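Local coordinates for DUF1896 domain-containing protein (Porphyromonas gingivalis, PDB 2APL), which is of unknown function and folds as an all-helical single chain of the DUF1896 family, at residues T18-H23 against N31-A36; E96-I101 against N145-I150. All coordinates share one frame; numbering follows the deposited sequence.

Contact 1 of 2, residues T18-H23 against N31-A36; sequences TYLNEH and NPFITA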
# COMPACT_ATOMS: atom_id res chain seq x y z
N THR A 18 -7.43 5.36 6.67
CA THR A 18 -7.43 6.15 5.43
C THR A 18 -6.32 5.67 4.44
O THR A 18 -6.55 5.47 3.27
CB THR A 18 -7.33 7.62 5.77
OG1 THR A 18 -8.49 7.99 6.57
CG2 THR A 18 -7.26 8.51 4.49
N TYR A 19 -5.13 5.48 4.97
CA TYR A 19 -3.97 5.08 4.20
C TYR A 19 -4.22 3.71 3.55
O TYR A 19 -3.94 3.54 2.38
CB TYR A 19 -2.73 5.04 5.11
CG TYR A 19 -1.46 4.78 4.31
CD1 TYR A 19 -0.84 5.82 3.68
CD2 TYR A 19 -0.87 3.48 4.23
CE1 TYR A 19 0.31 5.64 2.93
CE2 TYR A 19 0.34 3.29 3.49
CZ TYR A 19 0.89 4.39 2.82
OH TYR A 19 2.06 4.34 2.08
N LEU A 20 -4.72 2.76 4.33
CA LEU A 20 -5.07 1.44 3.77
C LEU A 20 -6.22 1.51 2.75
O LEU A 20 -6.15 0.90 1.68
CB LEU A 20 -5.40 0.45 4.89
CG LEU A 20 -4.24 0.14 5.86
CD1 LEU A 20 -4.77 -0.74 6.99
CD2 LEU A 20 -3.08 -0.61 5.19
N ASN A 21 -7.25 2.31 3.06
CA ASN A 21 -8.35 2.49 2.16
C ASN A 21 -7.82 2.94 0.81
O ASN A 21 -8.30 2.46 -0.25
CB ASN A 21 -9.36 3.53 2.62
CG ASN A 21 -10.24 3.05 3.74
OD1 ASN A 21 -10.28 1.84 4.10
ND2 ASN A 21 -10.92 4.03 4.39
N GLU A 22 -6.80 3.81 0.83
CA GLU A 22 -6.33 4.36 -0.46
C GLU A 22 -5.34 3.44 -1.20
O GLU A 22 -5.36 3.37 -2.40
CB GLU A 22 -5.67 5.73 -0.26
CG GLU A 22 -6.64 6.81 0.27
CD GLU A 22 -5.92 8.11 0.73
OE1 GLU A 22 -4.76 8.03 1.23
OE2 GLU A 22 -6.53 9.21 0.61
N HIS A 23 -4.49 2.76 -0.45
CA HIS A 23 -3.25 2.19 -1.00
C HIS A 23 -3.20 0.66 -0.88
O HIS A 23 -2.43 -0.00 -1.58
CB HIS A 23 -2.03 2.77 -0.25
CG HIS A 23 -1.83 4.24 -0.44
ND1 HIS A 23 -1.47 4.79 -1.65
CD2 HIS A 23 -2.01 5.29 0.41
CE1 HIS A 23 -1.40 6.11 -1.53
NE2 HIS A 23 -1.73 6.43 -0.29
N ASN A 31 -9.36 -5.69 10.65
CA ASN A 31 -9.40 -5.15 12.01
C ASN A 31 -8.23 -5.62 12.92
O ASN A 31 -7.59 -4.78 13.56
CB ASN A 31 -10.79 -5.39 12.65
CG ASN A 31 -10.97 -4.64 13.95
OD1 ASN A 31 -10.51 -3.49 14.07
ND2 ASN A 31 -11.57 -5.28 14.96
N PRO A 32 -7.87 -6.93 12.92
CA PRO A 32 -6.68 -7.30 13.70
C PRO A 32 -5.44 -6.49 13.38
O PRO A 32 -4.75 -6.09 14.28
CB PRO A 32 -6.47 -8.79 13.35
CG PRO A 32 -7.85 -9.28 12.97
CD PRO A 32 -8.47 -8.11 12.26
N PHE A 33 -5.16 -6.19 12.10
CA PHE A 33 -3.95 -5.48 11.82
C PHE A 33 -4.07 -4.02 12.26
O PHE A 33 -3.17 -3.47 12.87
CB PHE A 33 -3.66 -5.50 10.32
CG PHE A 33 -2.48 -4.64 9.94
CD1 PHE A 33 -1.18 -5.01 10.36
CD2 PHE A 33 -2.68 -3.46 9.16
CE1 PHE A 33 -0.08 -4.21 10.01
CE2 PHE A 33 -1.59 -2.64 8.80
CZ PHE A 33 -0.28 -3.03 9.22
N ILE A 34 -5.19 -3.40 11.87
CA ILE A 34 -5.43 -1.99 12.21
C ILE A 34 -5.36 -1.73 13.71
O ILE A 34 -4.65 -0.80 14.17
CB ILE A 34 -6.77 -1.52 11.58
CG1 ILE A 34 -6.60 -1.42 10.05
CG2 ILE A 34 -7.22 -0.13 12.15
CD1 ILE A 34 -7.96 -1.54 9.26
N THR A 35 -6.03 -2.59 14.48
CA THR A 35 -5.97 -2.50 15.97
C THR A 35 -4.51 -2.62 16.45
O THR A 35 -4.00 -1.77 17.21
CB THR A 35 -6.83 -3.60 16.58
OG1 THR A 35 -8.17 -3.45 16.08
CG2 THR A 35 -6.84 -3.53 18.12
N ALA A 36 -3.85 -3.67 15.98
CA ALA A 36 -2.51 -3.96 16.47
C ALA A 36 -1.50 -2.88 16.05
O ALA A 36 -0.69 -2.46 16.86
CB ALA A 36 -2.09 -5.27 16.02

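Contact 2 of 2, residues E96-I101 against N145-I150; sequences ERLAPI and NHLPTI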
# COMPACT_ATOMS: atom_id res chain seq x y z
N GLU A 96 -8.61 1.60 -11.62
CA GLU A 96 -9.09 1.39 -10.26
C GLU A 96 -9.98 0.14 -10.13
O GLU A 96 -9.97 -0.50 -9.09
CB GLU A 96 -9.81 2.62 -9.69
CG GLU A 96 -9.54 3.95 -10.38
CD GLU A 96 -10.67 4.96 -10.14
OE1 GLU A 96 -11.35 5.41 -11.10
OE2 GLU A 96 -10.90 5.29 -8.95
N ARG A 97 -10.75 -0.21 -11.16
CA ARG A 97 -11.56 -1.43 -11.09
C ARG A 97 -10.83 -2.74 -11.37
O ARG A 97 -11.11 -3.77 -10.75
CB ARG A 97 -12.85 -1.31 -11.90
CG ARG A 97 -13.91 -0.61 -11.05
CD ARG A 97 -15.33 -0.68 -11.61
NE ARG A 97 -15.52 0.18 -12.76
CZ ARG A 97 -16.67 0.74 -13.11
NH1 ARG A 97 -17.76 0.55 -12.36
NH2 ARG A 97 -16.73 1.51 -14.20
N LEU A 98 -9.86 -2.71 -12.26
CA LEU A 98 -9.11 -3.90 -12.58
C LEU A 98 -7.97 -4.24 -11.64
O LEU A 98 -7.61 -5.41 -11.52
CB LEU A 98 -8.53 -3.81 -14.00
CG LEU A 98 -9.41 -4.39 -15.12
CD1 LEU A 98 -8.84 -3.93 -16.44
CD2 LEU A 98 -9.38 -5.93 -15.01
N ALA A 99 -7.34 -3.23 -11.03
CA ALA A 99 -6.15 -3.47 -10.23
C ALA A 99 -6.40 -4.52 -9.11
O ALA A 99 -5.58 -5.40 -8.95
CB ALA A 99 -5.63 -2.14 -9.62
N PRO A 100 -7.51 -4.40 -8.34
CA PRO A 100 -7.78 -5.41 -7.29
C PRO A 100 -7.93 -6.84 -7.83
O PRO A 100 -7.54 -7.78 -7.17
CB PRO A 100 -9.11 -4.96 -6.64
CG PRO A 100 -9.28 -3.55 -7.05
CD PRO A 100 -8.56 -3.35 -8.36
N ILE A 101 -8.48 -6.98 -9.04
CA ILE A 101 -8.66 -8.30 -9.66
C ILE A 101 -7.35 -8.86 -10.17
O ILE A 101 -7.07 -10.05 -10.00
CB ILE A 101 -9.68 -8.23 -10.86
CG1 ILE A 101 -11.06 -7.82 -10.39
CG2 ILE A 101 -9.85 -9.59 -11.49
CD1 ILE A 101 -11.12 -6.56 -9.66
N ASN A 145 -6.50 -12.83 -24.76
CA ASN A 145 -7.89 -12.70 -24.35
C ASN A 145 -8.19 -13.35 -22.97
O ASN A 145 -9.25 -13.95 -22.76
CB ASN A 145 -8.84 -13.19 -25.48
CG ASN A 145 -10.25 -12.62 -25.34
OD1 ASN A 145 -10.44 -11.52 -24.81
ND2 ASN A 145 -11.24 -13.38 -25.80
N HIS A 146 -7.28 -13.16 -22.01
CA HIS A 146 -7.37 -13.79 -20.70
C HIS A 146 -7.43 -12.71 -19.61
O HIS A 146 -7.23 -12.99 -18.43
CB HIS A 146 -6.21 -14.80 -20.47
CG HIS A 146 -6.47 -16.17 -21.03
ND1 HIS A 146 -6.99 -17.21 -20.29
CD2 HIS A 146 -6.28 -16.67 -22.28
CE1 HIS A 146 -7.12 -18.29 -21.05
NE2 HIS A 146 -6.70 -17.99 -22.27
N LEU A 147 -7.72 -11.47 -20.01
CA LEU A 147 -7.83 -10.40 -19.03
C LEU A 147 -9.09 -10.64 -18.15
O LEU A 147 -10.18 -10.94 -18.67
CB LEU A 147 -7.78 -9.02 -19.72
CG LEU A 147 -7.61 -7.77 -18.83
CD1 LEU A 147 -6.21 -7.67 -18.19
CD2 LEU A 147 -7.94 -6.50 -19.62
N PRO A 148 -8.92 -10.58 -16.82
CA PRO A 148 -10.08 -10.73 -15.93
C PRO A 148 -11.09 -9.61 -16.18
O PRO A 148 -10.72 -8.52 -16.62
CB PRO A 148 -9.49 -10.63 -14.52
CG PRO A 148 -8.00 -10.69 -14.67
CD PRO A 148 -7.66 -10.36 -16.08
N THR A 149 -12.37 -9.89 -15.97
CA THR A 149 -13.39 -8.95 -16.44
C THR A 149 -14.25 -8.34 -15.34
O THR A 149 -14.03 -8.59 -14.15
CB THR A 149 -14.29 -9.56 -17.55
OG1 THR A 149 -14.82 -10.81 -17.10
CG2 THR A 149 -13.51 -9.76 -18.86
N ILE A 150 -15.23 -7.55 -15.80
CA ILE A 150 -16.25 -6.87 -14.98
C ILE A 150 -15.65 -5.87 -13.98
O ILE A 150 -15.97 -4.66 -14.02
CB ILE A 150 -17.19 -7.89 -14.28

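Contact 1 of 2, residues T18-H23 against N31-A36
L20 CD1 makes the closest apolar contacts between T18-H23 and N31-A36. L20 CD1 lies 3.6 Å from I34 CG1 and 4.0 Å from I34 CD1, and the two side chains run past each other in opposite directions. The same methyl sits at the edge of the F33 ring, close to the ring plane, with L20 CD1 to F33 CD2 at 4.1 Å. F33 is brought there by CG standing anti to its backbone N (chi1 173°), which swings the ring toward the first helix. No hydrogen bond crosses between the segments.

The polar contacts stay within N31-A36 or reach beyond both segments. T35 OG1 gives a 2.9 Å hydrogen bond to N31 O from above the carbonyl plane, and T35 N bonds to the same oxygen. R13 bonds to N31 OD1 and to T35 OG1, a second tie between the two helices.

L20 and I34 are buried where the C-terminal end of helix 3-23 faces the first turns of helix 31-51, joined by a short non-helical connection. I34 also touches R13 and E17 of helix 3-23, while F33 reaches L70, beyond helix 55-67.

Contact 2 of 2, residues E96-I101 against N145-I150
L98 and I101, one helical turn apart, meet L147 and P148 of the chain's C-terminal tail. The two leucines cross at about a right angle, touching by methyl ends: L98 CD1 lies 4.2 Å from L147 CD2, a light contact. L147 gets there because its CG stands anti to the backbone N (chi1 -168°), which turns the branched end toward the helix although the side chain does not start out in that direction. The other methyl of L98 has a different neighbour, the main chain of the tail, with L98 CD2 3.3 Å from P148 O. The forked end of L98 therefore meets a side chain with one branch and a carbonyl oxygen with the other.

I101 and P148 instead slide past each other in opposite directions. I101 CG2, the branch anti to its backbone N, approaches the ring of P148 at CB, with P148 CG farther off at 3.8 Å. The I101 CG2 to P148 CB distance of 3.2 Å is shorter than normal van der Waals contact, so its exact value is doubtful. No hydrogen bond joins the two segments; the contact is van der Waals, made by hydrocarbon side chains and one backbone carbonyl oxygen.

The helix is irregular here. P100 has no N-H to offer, and at P100 and I101 the usual bonds to the preceding turn are missing; I101 N makes a weak 3.1 Å bond to L98 O instead. A99 touches Y75, L78 and V79 of helix 74-85.

N145, with positive phi, closes helix 126-143 through a Schellman motif, and the extended residues L147 and P148 then carry the tail across helix 94-103. This is a C-terminal tail folding back over a kinked helix in an all-helical protein.

In the fold
Contact 1 and contact 2 follow one another along the chain, the first closing before the second opens. Their centres are 24 Å apart and their nearest atoms about 9 Å apart, so they do not touch, and they share no helix. Contact 1 joins two consecutive helices, 3-23 and 31-51, about 10 Å from the centre of the chain. Contact 2 lies farther out, about 19 Å from that centre, and brings helix 94-103 together with the tail after helix 126-143, across 43 intervening residues. Both belong to this strand-free DUF1896 chain, one pairing neighbours in sequence, the other bringing the C-terminal tail back onto an earlier helix.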